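Local structure of takeout-like protein 1 (Epiphyas postvittana, 4G0S) at residues A91-H96 with M114-K119; I121-V126 with Y146-D151. The protein probably binds and carries hydrophobic ligands such as fatty acids or related lipids. All coordinates share one frame; numbering follows the deposited sequence.

Interaction 1: A91-H96 with M114-K119; sequences ATVKGH and MKLKLK. With MYR (myristic acid), chain D.
Val93 and Leu116 sit across from each other on adjacent antiparallel strands, as a hydrogen-bonded pair: Val93 N gives its hydrogen to Leu116 O at 3.0 Å, and Leu116 N returns one to Val93 O at 2.9 Å, almost straight at 174°. On the face of this pair the contact is tight and apolar. Leu116 CD1 lies 3.9 Å from Val93 CB, the two side chains running side by side. With CG1 opposite its backbone N (chi1 175°), Val93 carries that methyl to the neighbouring methionine, where Met114 CE meets Val93 CG1 at 3.7 Å; the bend at the far end of the Met114 chain (chi3 97°) brings the methyl there. The same face borders the myristic acid: Leu118 CD1 is 3.3 Å from C6 of the lipid, and Leu116 CD1 is 3.7 Å from C10.

The other face, carrying Thr92, Lys94, Lys115 and Lys117, is looser and opens to solvent. Thr92 CG2 reaches Lys115 CG at 3.8 Å, while the extended chains of Lys94 and Lys115 lie side by side, touching through methylenes, with their NZ atoms 5.0 Å apart. A glycine in place of Thr92 would probably leave the aliphatic part of Lys115 without the methyl it lies against, and so freer to move. Strand 54-77 on one flank and strand 155-160 on the other continue the backbone pairing. The chemistry is therefore divided by face: Val93, Met114, Leu116 and Leu118, two of which touch the lipid, are consistent with a lipid-tunnel wall, whereas the lysine ammonium groups probably meet water or counter-ions.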
loop_
_atom_site.group_PDB
_atom_site.type_symbol
_atom_site.label_atom_id
_atom_site.label_comp_id
_atom_site.label_asym_id
_atom_site.label_seq_id
_atom_site.Cartn_x
_atom_site.Cartn_y
_atom_site.Cartn_z
ATOM N N ALA A 91 -1.979 0.563 -9.790
ATOM C CA ALA A 91 -0.602 0.682 -9.336
ATOM C C ALA A 91 0.434 -0.056 -10.188
ATOM O O ALA A 91 0.121 -0.977 -10.995
ATOM C CB ALA A 91 -0.491 0.251 -7.882
ATOM N N THR A 92 1.678 0.395 -10.052
ATOM C CA THR A 92 2.790 -0.379 -10.568
ATOM C C THR A 92 3.772 -0.713 -9.444
ATOM O O THR A 92 3.956 0.072 -8.570
ATOM C CB THR A 92 3.472 0.356 -11.734
ATOM O OG1 THR A 92 2.526 0.515 -12.803
ATOM C CG2 THR A 92 4.631 -0.472 -12.252
ATOM N N VAL A 93 4.359 -1.897 -9.468
ATOM C CA VAL A 93 5.303 -2.349 -8.435
ATOM C C VAL A 93 6.546 -2.809 -9.150
ATOM O O VAL A 93 6.496 -3.775 -9.904
ATOM C CB VAL A 93 4.767 -3.553 -7.601
ATOM C CG1 VAL A 93 5.830 -4.073 -6.618
ATOM C CG2 VAL A 93 3.482 -3.188 -6.895
ATOM N N LYS A 94 7.656 -2.144 -8.883
ATOM C CA LYS A 94 8.891 -2.447 -9.556
ATOM C C LYS A 94 9.947 -2.882 -8.550
ATOM O O LYS A 94 9.788 -2.650 -7.349
ATOM C CB LYS A 94 9.384 -1.226 -10.348
ATOM C CG LYS A 94 8.574 -0.930 -11.611
ATOM C CD LYS A 94 8.962 0.408 -12.251
ATOM C CE LYS A 94 8.178 0.644 -13.561
ATOM N NZ LYS A 94 8.545 1.932 -14.250
ATOM N N GLY A 95 11.008 -3.506 -9.053
ATOM C CA GLY A 95 12.215 -3.702 -8.263
ATOM C C GLY A 95 13.001 -4.911 -8.715
ATOM O O GLY A 95 12.618 -5.614 -9.649
ATOM N N HIS A 96 14.135 -5.124 -8.055
ATOM C CA HIS A 96 14.960 -6.272 -8.304
ATOM C C HIS A 96 14.389 -7.481 -7.610
ATOM O O HIS A 96 14.177 -7.456 -6.395
ATOM C CB HIS A 96 16.380 -5.974 -7.812
ATOM C CG HIS A 96 17.401 -6.942 -8.338
ATOM N ND1 HIS A 96 18.068 -6.721 -9.477
ATOM C CD2 HIS A 96 17.815 -8.171 -7.878
ATOM C CE1 HIS A 96 18.881 -7.749 -9.721
ATOM N NE2 HIS A 96 18.716 -8.641 -8.756
ATOM N N MET A 114 11.397 -6.805 -12.172
ATOM C CA MET A 114 9.957 -7.026 -12.174
ATOM C C MET A 114 9.273 -5.701 -12.463
ATOM O O MET A 114 9.729 -4.656 -12.043
ATOM C CB MET A 114 9.513 -7.472 -10.776
ATOM C CG MET A 114 8.024 -7.691 -10.660
ATOM S SD MET A 114 7.573 -8.559 -9.169
ATOM C CE MET A 114 7.124 -7.198 -8.096
ATOM N N LYS A 115 8.171 -5.774 -13.185
ATOM C CA LYS A 115 7.183 -4.693 -13.293
ATOM C C LYS A 115 5.830 -5.362 -13.201
ATOM O O LYS A 115 5.441 -6.070 -14.136
ATOM C CB LYS A 115 7.274 -3.974 -14.663
ATOM C CG LYS A 115 6.232 -2.868 -14.767
ATOM C CD LYS A 115 6.425 -1.898 -15.919
ATOM C CE LYS A 115 5.159 -1.042 -16.011
ATOM N NZ LYS A 115 5.194 -0.281 -17.288
ATOM N N LEU A 116 5.119 -5.183 -12.076
ATOM C CA LEU A 116 3.729 -5.675 -11.983
ATOM C C LEU A 116 2.868 -4.502 -12.250
ATOM O O LEU A 116 3.146 -3.438 -11.744
ATOM C CB LEU A 116 3.346 -6.075 -10.560
ATOM C CG LEU A 116 3.474 -7.350 -9.791
ATOM C CD1 LEU A 116 2.999 -6.963 -8.412
ATOM C CD2 LEU A 116 2.599 -8.443 -10.423
ATOM N N LYS A 117 1.770 -4.700 -12.958
ATOM C CA LYS A 117 0.785 -3.627 -13.149
ATOM C C LYS A 117 -0.517 -4.099 -12.588
ATOM O O LYS A 117 -1.068 -5.109 -13.057
ATOM C CB LYS A 117 0.555 -3.380 -14.636
ATOM C CG LYS A 117 1.389 -2.300 -15.235
ATOM C CD LYS A 117 0.593 -1.655 -16.371
ATOM C CE LYS A 117 1.448 -1.397 -17.608
ATOM N NZ LYS A 117 0.625 -1.270 -18.864
ATOM N N LEU A 118 -1.024 -3.358 -11.610
ATOM C CA LEU A 118 -2.285 -3.659 -10.957
ATOM C C LEU A 118 -3.413 -2.776 -11.479
ATOM O O LEU A 118 -3.259 -1.567 -11.583
ATOM C CB LEU A 118 -2.136 -3.518 -9.449
ATOM C CG LEU A 118 -1.050 -4.429 -8.869
ATOM C CD1 LEU A 118 -0.952 -4.193 -7.372
ATOM C CD2 LEU A 118 -1.348 -5.897 -9.196
ATOM N N LYS A 119 -4.542 -3.392 -11.807
ATOM C CA LYS A 119 -5.636 -2.675 -12.483
ATOM C C LYS A 119 -6.852 -2.719 -11.571
ATOM O O LYS A 119 -7.428 -3.756 -11.354
ATOM C CB LYS A 119 -5.890 -3.290 -13.884
ATOM C CG LYS A 119 -6.887 -2.570 -14.773
ATOM C CD LYS A 119 -6.273 -1.437 -15.592
ATOM C CE LYS A 119 -7.385 -0.633 -16.267
ATOM N NZ LYS A 119 -8.063 0.194 -15.222
HETATM C C1 MYR D . -0.835 -1.585 -2.862
HETATM O O1 MYR D . -1.613 -1.498 -3.832
HETATM O O2 MYR D . -0.741 -0.609 -2.075
HETATM C C2 MYR D . -0.024 -2.867 -2.615
HETATM C C3 MYR D . 0.155 -3.862 -3.786
HETATM C C4 MYR D . -0.746 -5.101 -3.766
HETATM C C5 MYR D . -0.084 -6.448 -4.129
HETATM C C6 MYR D . -0.279 -6.930 -5.576
HETATM C C7 MYR D . -0.500 -8.431 -5.673
HETATM C C8 MYR D . -0.120 -9.041 -7.016
HETATM C C9 MYR D . 0.667 -10.347 -6.855
HETATM C C10 MYR D . 2.163 -10.106 -6.708
HETATM C C11 MYR D . 2.924 -11.328 -6.198
HETATM C C12 MYR D . 4.307 -11.437 -6.814
HETATM C C13 MYR D . 4.497 -12.875 -7.330
HETATM C C14 MYR D . 5.716 -13.043 -8.209
#

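Interaction 2: I121-V126 with Y146-D151. With MYR (myristic acid), chain D.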
loop_
_atom_site.group_PDB
_atom_site.type_symbol
_atom_site.label_atom_id
_atom_site.label_comp_id
_atom_site.label_asym_id
_atom_site.label_seq_id
_atom_site.Cartn_x
_atom_site.Cartn_y
_atom_site.Cartn_z
ATOM N N ILE A 121 -6.991 -2.019 -8.087
ATOM C CA ILE A 121 -6.815 -2.677 -6.780
ATOM C C ILE A 121 -7.574 -2.015 -5.654
ATOM O O ILE A 121 -7.376 -0.833 -5.343
ATOM C CB ILE A 121 -5.339 -3.019 -6.381
ATOM C CG1 ILE A 121 -5.317 -3.788 -5.039
ATOM C CG2 ILE A 121 -4.416 -1.798 -6.403
ATOM C CD1 ILE A 121 -3.954 -4.352 -4.637
ATOM N N HIS A 122 -8.437 -2.796 -5.014
ATOM C CA HIS A 122 -9.230 -2.274 -3.913
ATOM C C HIS A 122 -8.605 -2.640 -2.610
ATOM O O HIS A 122 -8.035 -3.726 -2.445
ATOM C CB HIS A 122 -10.702 -2.701 -4.029
ATOM C CG HIS A 122 -11.477 -1.883 -5.048
ATOM N ND1 HIS A 122 -12.514 -1.063 -4.704
ATOM C CD2 HIS A 122 -11.300 -1.734 -6.414
ATOM C CE1 HIS A 122 -12.970 -0.445 -5.788
ATOM N NE2 HIS A 122 -12.236 -0.856 -6.843
ATOM N N ILE A 123 -8.672 -1.706 -1.672
ATOM C CA ILE A 123 -8.011 -1.862 -0.382
ATOM C C ILE A 123 -9.031 -1.543 0.663
ATOM O O ILE A 123 -9.868 -0.604 0.503
ATOM C CB ILE A 123 -6.837 -0.886 -0.201
ATOM C CG1 ILE A 123 -5.904 -0.871 -1.427
ATOM C CG2 ILE A 123 -6.029 -1.213 1.047
ATOM C CD1 ILE A 123 -4.923 -2.003 -1.432
ATOM N N HIS A 124 -8.985 -2.340 1.722
ATOM C CA HIS A 124 -9.756 -2.067 2.914
ATOM C C HIS A 124 -8.807 -1.949 4.056
ATOM O O HIS A 124 -8.229 -2.943 4.470
ATOM C CB HIS A 124 -10.786 -3.156 3.162
ATOM C CG HIS A 124 -11.720 -2.834 4.289
ATOM N ND1 HIS A 124 -12.862 -2.115 4.105
ATOM C CD2 HIS A 124 -11.638 -3.118 5.650
ATOM C CE1 HIS A 124 -13.474 -1.957 5.298
ATOM N NE2 HIS A 124 -12.705 -2.550 6.248
ATOM N N LEU A 125 -8.571 -0.708 4.502
ATOM C CA LEU A 125 -7.651 -0.427 5.605
ATOM C C LEU A 125 -8.402 -0.054 6.892
ATOM O O LEU A 125 -9.258 0.845 6.885
ATOM C CB LEU A 125 -6.650 0.670 5.229
ATOM C CG LEU A 125 -5.695 1.129 6.337
ATOM C CD1 LEU A 125 -4.585 0.118 6.571
ATOM C CD2 LEU A 125 -5.134 2.505 5.995
ATOM N N VAL A 126 -8.095 -0.795 7.976
ATOM C CA VAL A 126 -8.720 -0.612 9.277
ATOM C C VAL A 126 -7.584 -0.309 10.216
ATOM O O VAL A 126 -6.560 -1.076 10.280
ATOM C CB VAL A 126 -9.450 -1.877 9.779
ATOM C CG1 VAL A 126 -9.914 -1.715 11.243
ATOM C CG2 VAL A 126 -10.597 -2.245 8.847
ATOM N N TYR A 146 -3.094 -1.772 12.675
ATOM C CA TYR A 146 -3.915 -1.816 11.471
ATOM C C TYR A 146 -4.077 -3.241 10.946
ATOM O O TYR A 146 -3.215 -4.080 11.138
ATOM C CB TYR A 146 -3.339 -0.886 10.359
ATOM C CG TYR A 146 -2.034 -1.353 9.830
ATOM C CD1 TYR A 146 -1.972 -2.229 8.717
ATOM C CD2 TYR A 146 -0.835 -1.003 10.460
ATOM C CE1 TYR A 146 -0.755 -2.707 8.258
ATOM C CE2 TYR A 146 0.382 -1.453 9.978
ATOM C CZ TYR A 146 0.413 -2.314 8.894
ATOM O OH TYR A 146 1.629 -2.781 8.430
ATOM N N THR A 147 -5.181 -3.481 10.267
ATOM C CA THR A 147 -5.367 -4.640 9.410
ATOM C C THR A 147 -5.492 -4.059 8.019
ATOM O O THR A 147 -6.022 -2.938 7.867
ATOM C CB THR A 147 -6.687 -5.359 9.744
ATOM O OG1 THR A 147 -7.805 -4.494 9.410
ATOM C CG2 THR A 147 -6.763 -5.661 11.226
ATOM N N VAL A 148 -5.065 -4.814 7.004
ATOM C CA VAL A 148 -5.363 -4.469 5.615
ATOM C C VAL A 148 -5.779 -5.702 4.757
ATOM O O VAL A 148 -5.173 -6.754 4.879
ATOM C CB VAL A 148 -4.185 -3.672 4.984
ATOM C CG1 VAL A 148 -2.953 -4.542 4.807
ATOM C CG2 VAL A 148 -4.606 -3.040 3.671
ATOM N N THR A 149 -6.797 -5.551 3.900
ATOM C CA THR A 149 -7.222 -6.603 2.930
ATOM C C THR A 149 -7.226 -5.996 1.498
ATOM O O THR A 149 -7.361 -4.791 1.332
ATOM C CB THR A 149 -8.648 -7.158 3.214
ATOM O OG1 THR A 149 -9.555 -6.055 3.415
ATOM C CG2 THR A 149 -8.718 -8.141 4.441
ATOM N N PHE A 150 -7.059 -6.823 0.478
ATOM C CA PHE A 150 -6.992 -6.326 -0.893
ATOM C C PHE A 150 -7.767 -7.159 -1.920
ATOM O O PHE A 150 -8.308 -8.199 -1.611
ATOM C CB PHE A 150 -5.563 -6.154 -1.321
ATOM C CG PHE A 150 -4.835 -7.452 -1.567
ATOM C CD1 PHE A 150 -4.726 -7.962 -2.843
ATOM C CD2 PHE A 150 -4.249 -8.144 -0.511
ATOM C CE1 PHE A 150 -4.040 -9.127 -3.075
ATOM C CE2 PHE A 150 -3.567 -9.326 -0.736
ATOM C CZ PHE A 150 -3.469 -9.816 -2.030
ATOM N N ASP A 151 -7.786 -6.693 -3.160
ATOM C CA ASP A 151 -8.684 -7.211 -4.140
ATOM C C ASP A 151 -8.312 -6.564 -5.472
ATOM O O ASP A 151 -8.751 -5.443 -5.785
ATOM C CB ASP A 151 -10.088 -6.761 -3.751
ATOM C CG ASP A 151 -11.158 -7.328 -4.641
ATOM O OD1 ASP A 151 -10.890 -8.313 -5.362
ATOM O OD2 ASP A 151 -12.291 -6.785 -4.598
HETATM C C1 MYR D . -0.835 -1.585 -2.862
HETATM O O1 MYR D . -1.613 -1.498 -3.832
HETATM O O2 MYR D . -0.741 -0.609 -2.075
HETATM C C2 MYR D . -0.024 -2.867 -2.615
HETATM C C3 MYR D . 0.155 -3.862 -3.786
HETATM C C4 MYR D . -0.746 -5.101 -3.766
HETATM C C5 MYR D . -0.084 -6.448 -4.129
HETATM C C6 MYR D . -0.279 -6.930 -5.576
HETATM C C7 MYR D . -0.500 -8.431 -5.673
HETATM C C8 MYR D . -0.120 -9.041 -7.016
HETATM C C9 MYR D . 0.667 -10.347 -6.855
HETATM C C10 MYR D . 2.163 -10.106 -6.708
HETATM C C11 MYR D . 2.924 -11.328 -6.198
HETATM C C12 MYR D . 4.307 -11.437 -6.814
HETATM C C13 MYR D . 4.497 -12.875 -7.330
HETATM C C14 MYR D . 5.716 -13.043 -8.209
#
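A long antiparallel beta hairpin, formed by strands 113-133 and 139-153 of the curved Takeout sheet, contains the pairing of Ile121-Val126 with Tyr146-Asp151. Its register rests on hydrogen-bonded pairs: His124 and Thr149 exchange two backbone bonds of 3.0 Å each (His124 N to Thr149 O and Thr149 N to His124 O), and Val126 pairs likewise with Thr147. At the His122 end, His122 N meets Asp151 O at 2.8 Å with a straight N-H, although the donor stands 38° out of the carbonyl plane.

On the face turned to helix 191-211, Ile123 and Val148 cross at an angle, and Ile123 CG2 presses on Val148 CG2 at 3.5 Å, tighter than usual for two methyls. Leu125 CD1 comes within 4.1 Å of Tyr146 CB, and the Tyr146 ring meets Phe202. The opposite face is more polar, carrying His122, His124, Thr147, Thr149 and Asp151; Thr149 OG1 packs 3.2 Å from His124 CB, and the Asp151 carboxylate forms salt bridges with Lys153 and Lys183. Ile121 reaches the bound lipid because its CG1 branch extends opposite the backbone N (chi1 -176°), bringing Ile121 CD1 to 3.4 Å from C4 of the myristic acid.

Strand 113-133 supplies one segment to each contact, and the chain turns a corner at Lys119 between them, yet both belong to one curled sheet, because strand 113-133 pairs with 82-100 and with 139-153; their centres are about 18 Å apart. Otherwise they do not touch, but the same myristic acid spans both. Interaction 1 meets the middle of its chain, from C4 to C10, through Leu116 and Leu118; interaction 2 lies near its carboxyl end, where Ile121 CG2 is 3.8 Å from MYR O1. A second myristic acid lies about 6 Å from the Leu125 side chain but about 12 Å from that of Ala91, consistent with interaction 2 sitting between the two lipid sites.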